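Local structure of glycerol dehydratase (Clostridium butyricum, 1R9D) at residues 33-38 with 49-54; 26-31 with 76-81. The protein is a B12-independent glycerol dehydratase, thought to remove water from glycerol by glycyl radical chemistry. One frame throughout, in Å; residues are numbered along the deposited sequence.

Both contacts involve helix 30-40 or the segment leading into it. Contact 1 packs the middle of that helix against helix 47-61 and is buried; contact 2, its centre about 18 Å away, ties the segment leading into the helix to a loop beyond helix 47-61 and is only partly buried. Along the chain, contact 1 is nested inside the loop that contact 2 closes. Their chemistry differs accordingly: small side chains, an isoleucine and one water in the first, a carboxylate holding main-chain amides and a salt bridge in the second. Between them Arg51 NH2 and Arg31 NH2 lie 4.3 Å apart, a pair of like charges that Glu88 counters by forming salt bridges with both arginines.

Contact 1: 33-38 with 49-54; sequences ILITES and LRRALA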
loop_
_atom_site.group_PDB
_atom_site.type_symbol
_atom_site.label_atom_id
_atom_site.label_comp_id
_atom_site.label_asym_id
_atom_site.label_seq_id
_atom_site.Cartn_x
_atom_site.Cartn_y
_atom_site.Cartn_z
ATOM N N ILE A 33 -1.142 -16.148 19.894
ATOM C CA ILE A 33 0.263 -16.089 20.278
ATOM C C ILE A 33 1.173 -16.320 19.069
ATOM O O ILE A 33 2.161 -15.610 18.884
ATOM C CB ILE A 33 0.578 -17.140 21.382
ATOM C CG1 ILE A 33 0.163 -16.604 22.757
ATOM C CG2 ILE A 33 2.071 -17.446 21.417
ATOM C CD1 ILE A 33 -1.280 -16.182 22.869
ATOM N N LEU A 34 0.823 -17.300 18.243
ATOM C CA LEU A 34 1.615 -17.635 17.068
ATOM C C LEU A 34 1.667 -16.561 15.981
ATOM O O LEU A 34 2.734 -16.289 15.431
ATOM C CB LEU A 34 1.123 -18.953 16.472
ATOM C CG LEU A 34 1.375 -20.197 17.329
ATOM C CD1 LEU A 34 0.752 -21.409 16.673
ATOM C CD2 LEU A 34 2.880 -20.406 17.504
ATOM N N ILE A 35 0.532 -15.946 15.659
ATOM C CA ILE A 35 0.544 -14.913 14.626
ATOM C C ILE A 35 1.312 -13.690 15.127
ATOM O O ILE A 35 1.975 -13.005 14.347
ATOM C CB ILE A 35 -0.899 -14.508 14.195
ATOM C CG1 ILE A 35 -0.831 -13.655 12.922
ATOM C CG2 ILE A 35 -1.595 -13.742 15.312
ATOM C CD1 ILE A 35 -2.176 -13.414 12.260
ATOM N N THR A 36 1.239 -13.430 16.430
ATOM C CA THR A 36 1.941 -12.298 17.032
ATOM C C THR A 36 3.450 -12.529 16.928
ATOM O O THR A 36 4.214 -11.620 16.601
ATOM C CB THR A 36 1.552 -12.129 18.523
ATOM O OG1 THR A 36 0.150 -11.834 18.622
ATOM C CG2 THR A 36 2.345 -11.003 19.170
ATOM N N GLU A 37 3.866 -13.759 17.205
ATOM C CA GLU A 37 5.274 -14.127 17.137
ATOM C C GLU A 37 5.798 -13.991 15.707
ATOM O O GLU A 37 6.899 -13.484 15.487
ATOM C CB GLU A 37 5.455 -15.564 17.639
ATOM C CG GLU A 37 6.784 -16.207 17.277
ATOM C CD GLU A 37 7.008 -17.528 17.994
ATOM O OE1 GLU A 37 6.074 -18.364 18.026
ATOM O OE2 GLU A 37 8.124 -17.734 18.521
ATOM N N SER A 38 5.005 -14.437 14.737
ATOM C CA SER A 38 5.409 -14.358 13.338
ATOM C C SER A 38 5.538 -12.913 12.864
ATOM O O SER A 38 6.553 -12.540 12.280
ATOM C CB SER A 38 4.414 -15.107 12.448
ATOM O OG SER A 38 4.828 -15.080 11.090
ATOM N N LEU A 49 3.311 -11.159 2.087
ATOM C CA LEU A 49 4.284 -12.149 2.531
ATOM C C LEU A 49 4.165 -12.348 4.045
ATOM O O LEU A 49 4.350 -13.456 4.545
ATOM C CB LEU A 49 5.693 -11.692 2.132
ATOM C CG LEU A 49 6.691 -12.738 1.619
ATOM C CD1 LEU A 49 6.032 -13.697 0.640
ATOM C CD2 LEU A 49 7.843 -12.014 0.933
ATOM N N ARG A 50 3.847 -11.283 4.776
ATOM C CA ARG A 50 3.670 -11.391 6.222
ATOM C C ARG A 50 2.509 -12.344 6.507
ATOM O O ARG A 50 2.564 -13.153 7.435
ATOM C CB ARG A 50 3.368 -10.023 6.840
ATOM C CG ARG A 50 4.571 -9.099 6.908
ATOM C CD ARG A 50 4.778 -8.587 8.329
ATOM N NE ARG A 50 4.117 -7.317 8.558
ATOM C CZ ARG A 50 4.092 -6.679 9.722
ATOM N NH1 ARG A 50 4.691 -7.193 10.790
ATOM N NH2 ARG A 50 3.484 -5.512 9.808
ATOM N N ARG A 51 1.461 -12.243 5.694
ATOM C CA ARG A 51 0.288 -13.096 5.849
ATOM C C ARG A 51 0.618 -14.558 5.530
ATOM O O ARG A 51 0.130 -15.471 6.194
ATOM C CB ARG A 51 -0.844 -12.614 4.932
ATOM C CG ARG A 51 -1.464 -11.266 5.315
ATOM C CD ARG A 51 -2.144 -11.322 6.683
ATOM N NE ARG A 51 -2.993 -12.505 6.804
ATOM C CZ ARG A 51 -3.771 -12.773 7.849
ATOM N NH1 ARG A 51 -3.823 -11.939 8.879
ATOM N NH2 ARG A 51 -4.480 -13.894 7.869
ATOM N N ALA A 52 1.437 -14.779 4.504
ATOM C CA ALA A 52 1.814 -16.136 4.121
ATOM C C ALA A 52 2.700 -16.775 5.193
ATOM O O ALA A 52 2.475 -17.917 5.594
ATOM C CB ALA A 52 2.544 -16.123 2.780
ATOM N N LEU A 53 3.701 -16.030 5.652
ATOM C CA LEU A 53 4.624 -16.526 6.676
ATOM C C LEU A 53 3.925 -16.751 8.014
ATOM O O LEU A 53 4.323 -17.621 8.791
ATOM C CB LEU A 53 5.788 -15.547 6.847
ATOM C CG LEU A 53 6.687 -15.415 5.613
ATOM C CD1 LEU A 53 7.609 -14.220 5.760
ATOM C CD2 LEU A 53 7.485 -16.700 5.428
ATOM N N ALA A 54 2.884 -15.967 8.284
ATOM C CA ALA A 54 2.131 -16.108 9.524
ATOM C C ALA A 54 1.310 -17.393 9.464
ATOM O O ALA A 54 1.271 -18.163 10.426
ATOM C CB ALA A 54 1.217 -14.904 9.732
HETATM O O HOH W 1 4.294 -12.701 9.587
#
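Ser38 and Ala54 meet where helix 30-40 and helix 47-61, consecutive in the chain, form a splayed helical hairpin of the pyruvate formate lyase-like fold. The two segments run at 133° to each other, with their axes 9.6 Å apart at closest approach. On the second helix the contact starts with the carbonyl of Arg50, which accepts the backbone N-H of Ala54 and also a proton from a water, 2.8 Å from Arg50 O. The same water is 2.9 Å from Ser38 OG, so it bridges the helices. Arg51 starts out pointing away from helix 30-40, but bends at chi2 and chi3 carry its guanidinium back until NH1 lies 4.0 Å from CD1 of Ile35. That methyl meets the guanidinium obliquely, at its NH1 end, while the charge is answered outside the pair by a salt bridge from NH1 to Glu88. A long, bendable arginine suits this place because its tip can touch the end of Ile35 and still reach Glu88. Leu53 offers its carbonyl: Ser38 OG lies 3.5 Å from Leu53 O, at most a weak hydrogen bond. Ala54 turns its methyl toward the first helix. Ile35 meets it with CG1, held anti to the backbone N (chi1 -168°), and the extended branch carries CD1 onward to Arg51. Alanine and serine, both small, allow the backbones to come near: Ser38 CB sits 3.8 Å from Ala54 CA, and Ser38 OG touches that same CA at 3.3 Å.

Contact 2: 26-31 with 76-81; sequences CVESER and LTKEPR
Residues Cys26 to Glu28 run roughly antiparallel to Thr77 to Glu79, with CA atoms 7.3 Å apart at Cys26 and Glu79 and 7.2 Å at Glu28 and Thr77. The backbones are not paired to each other; side chains fill the gap. The first segment is extended before it turns into helix 30-40 at Glu30, and the second is a loop throughout. Glu28 does most of the joining. Its chain, extended beyond CG, delivers the carboxylate end-on to two successive main-chain amides: OE1 accepts Lys78 N at 3.0 Å and OE2 accepts Glu79 N at the same length. Each oxygen uses its syn lone pair, and the second bond is almost straight at 175°. Two such donors fix the rotation of the buried carboxylate and would be expected to stabilise its negative charge. Thr77 crosses the Glu28 side chain obliquely, its CB 3.4 Å from Glu28 OE1. Thr77 OG1 donates to Glu79 O at 2.7 Å, closing a short bend that is consistent with both N-H groups facing the same carboxylate. Arg67 binds the carbonyls of Thr77 and Lys78. Farther out, the long side chain of Lys78, bent at chi3, reaches Glu30 in a salt bridge, NZ meeting OE2 from 46° above the carboxylate plane. At the other end the sulfur of Cys26 rests on the CB of Glu79, whose own carboxylate leads away to the amide of Lys24. The whole is a bidentate carboxylate-to-main-chain clasp, in which one glutamate ties the loop after helix 47-61 to the start of helix 30-40 in the pyruvate formate lyase-like fold.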
loop_
_atom_site.group_PDB
_atom_site.type_symbol
_atom_site.label_atom_id
_atom_site.label_comp_id
_atom_site.label_asym_id
_atom_site.label_seq_id
_atom_site.Cartn_x
_atom_site.Cartn_y
_atom_site.Cartn_z
ATOM N N CYS A 26 -15.190 -22.331 24.408
ATOM C CA CYS A 26 -14.230 -21.446 25.044
ATOM C C CYS A 26 -13.388 -20.701 24.020
ATOM O O CYS A 26 -13.493 -20.936 22.815
ATOM C CB CYS A 26 -13.302 -22.239 25.965
ATOM S SG CYS A 26 -12.152 -23.316 25.083
ATOM N N VAL A 27 -12.559 -19.798 24.526
ATOM C CA VAL A 27 -11.662 -19.000 23.706
ATOM C C VAL A 27 -10.245 -19.480 23.992
ATOM O O VAL A 27 -9.794 -19.454 25.141
ATOM C CB VAL A 27 -11.758 -17.510 24.071
ATOM C CG1 VAL A 27 -10.758 -16.703 23.247
ATOM C CG2 VAL A 27 -13.173 -17.012 23.834
ATOM N N GLU A 28 -9.557 -19.938 22.952
ATOM C CA GLU A 28 -8.191 -20.420 23.101
ATOM C C GLU A 28 -7.221 -19.361 22.591
ATOM O O GLU A 28 -7.591 -18.516 21.770
ATOM C CB GLU A 28 -8.039 -21.762 22.373
ATOM C CG GLU A 28 -8.722 -22.896 23.155
ATOM C CD GLU A 28 -8.755 -24.235 22.439
ATOM O OE1 GLU A 28 -7.966 -24.445 21.493
ATOM O OE2 GLU A 28 -9.572 -25.094 22.845
ATOM N N SER A 29 -5.986 -19.391 23.088
ATOM C CA SER A 29 -5.005 -18.380 22.705
ATOM C C SER A 29 -3.845 -18.802 21.805
ATOM O O SER A 29 -3.076 -17.949 21.363
ATOM C CB SER A 29 -4.441 -17.721 23.970
ATOM O OG SER A 29 -3.865 -18.690 24.831
ATOM N N GLU A 30 -3.712 -20.094 21.525
ATOM C CA GLU A 30 -2.619 -20.573 20.683
ATOM C C GLU A 30 -2.426 -19.774 19.389
ATOM O O GLU A 30 -1.336 -19.253 19.128
ATOM C CB GLU A 30 -2.818 -22.048 20.331
ATOM C CG GLU A 30 -2.371 -23.051 21.400
ATOM C CD GLU A 30 -3.253 -23.060 22.635
ATOM O OE1 GLU A 30 -4.472 -22.812 22.502
ATOM O OE2 GLU A 30 -2.728 -23.338 23.739
ATOM N N ARG A 31 -3.470 -19.669 18.574
ATOM C CA ARG A 31 -3.330 -18.933 17.320
ATOM C C ARG A 31 -2.878 -17.490 17.524
ATOM O O ARG A 31 -1.987 -17.010 16.823
ATOM C CB ARG A 31 -4.639 -18.937 16.519
ATOM C CG ARG A 31 -4.476 -18.274 15.142
ATOM C CD ARG A 31 -5.803 -18.080 14.416
ATOM N NE ARG A 31 -5.615 -17.464 13.098
ATOM C CZ ARG A 31 -5.358 -16.176 12.889
ATOM N NH1 ARG A 31 -5.256 -15.332 13.908
ATOM N NH2 ARG A 31 -5.203 -15.727 11.648
ATOM N N LEU A 76 -9.703 -27.362 14.827
ATOM C CA LEU A 76 -9.127 -26.034 14.978
ATOM C C LEU A 76 -8.861 -25.632 16.423
ATOM O O LEU A 76 -8.078 -24.718 16.681
ATOM C CB LEU A 76 -10.040 -24.989 14.329
ATOM C CG LEU A 76 -10.432 -25.220 12.867
ATOM C CD1 LEU A 76 -11.116 -23.970 12.332
ATOM C CD2 LEU A 76 -9.202 -25.535 12.033
ATOM N N THR A 77 -9.528 -26.302 17.359
ATOM C CA THR A 77 -9.359 -26.014 18.779
ATOM C C THR A 77 -9.308 -27.323 19.560
ATOM O O THR A 77 -9.857 -28.333 19.123
ATOM C CB THR A 77 -10.523 -25.146 19.329
ATOM O OG1 THR A 77 -11.781 -25.765 19.017
ATOM C CG2 THR A 77 -10.480 -23.749 18.727
ATOM N N LYS A 78 -8.634 -27.300 20.706
ATOM C CA LYS A 78 -8.515 -28.482 21.550
ATOM C C LYS A 78 -9.890 -28.886 22.085
ATOM O O LYS A 78 -10.261 -30.062 22.042
ATOM C CB LYS A 78 -7.544 -28.198 22.699
ATOM C CG LYS A 78 -6.130 -27.883 22.219
ATOM C CD LYS A 78 -5.212 -27.444 23.353
ATOM C CE LYS A 78 -5.660 -26.117 23.957
ATOM N NZ LYS A 78 -4.720 -25.626 25.010
ATOM N N GLU A 79 -10.637 -27.909 22.590
ATOM C CA GLU A 79 -11.990 -28.144 23.103
ATOM C C GLU A 79 -12.925 -28.050 21.894
ATOM O O GLU A 79 -12.760 -27.172 21.050
ATOM C CB GLU A 79 -12.358 -27.063 24.128
ATOM C CG GLU A 79 -13.790 -27.123 24.689
ATOM C CD GLU A 79 -14.021 -28.281 25.653
ATOM O OE1 GLU A 79 -13.033 -28.809 26.204
ATOM O OE2 GLU A 79 -15.198 -28.651 25.876
ATOM N N PRO A 80 -13.913 -28.955 21.785
ATOM C CA PRO A 80 -14.802 -28.859 20.623
ATOM C C PRO A 80 -15.652 -27.591 20.649
ATOM O O PRO A 80 -15.803 -26.953 21.689
ATOM C CB PRO A 80 -15.667 -30.115 20.735
ATOM C CG PRO A 80 -14.812 -31.066 21.547
ATOM C CD PRO A 80 -14.216 -30.153 22.583
ATOM N N ARG A 81 -16.181 -27.216 19.490
ATOM C CA ARG A 81 -17.052 -26.051 19.397
ATOM C C ARG A 81 -16.481 -24.795 20.052
ATOM O O ARG A 81 -17.217 -24.032 20.687
ATOM C CB ARG A 81 -18.394 -26.398 20.045
ATOM C CG ARG A 81 -19.589 -25.655 19.484
ATOM C CD ARG A 81 -20.844 -26.033 20.250
ATOM N NE ARG A 81 -22.042 -25.436 19.667
ATOM C CZ ARG A 81 -23.236 -25.455 20.249
ATOM N NH1 ARG A 81 -23.388 -26.042 21.430
ATOM N NH2 ARG A 81 -24.277 -24.887 19.652
#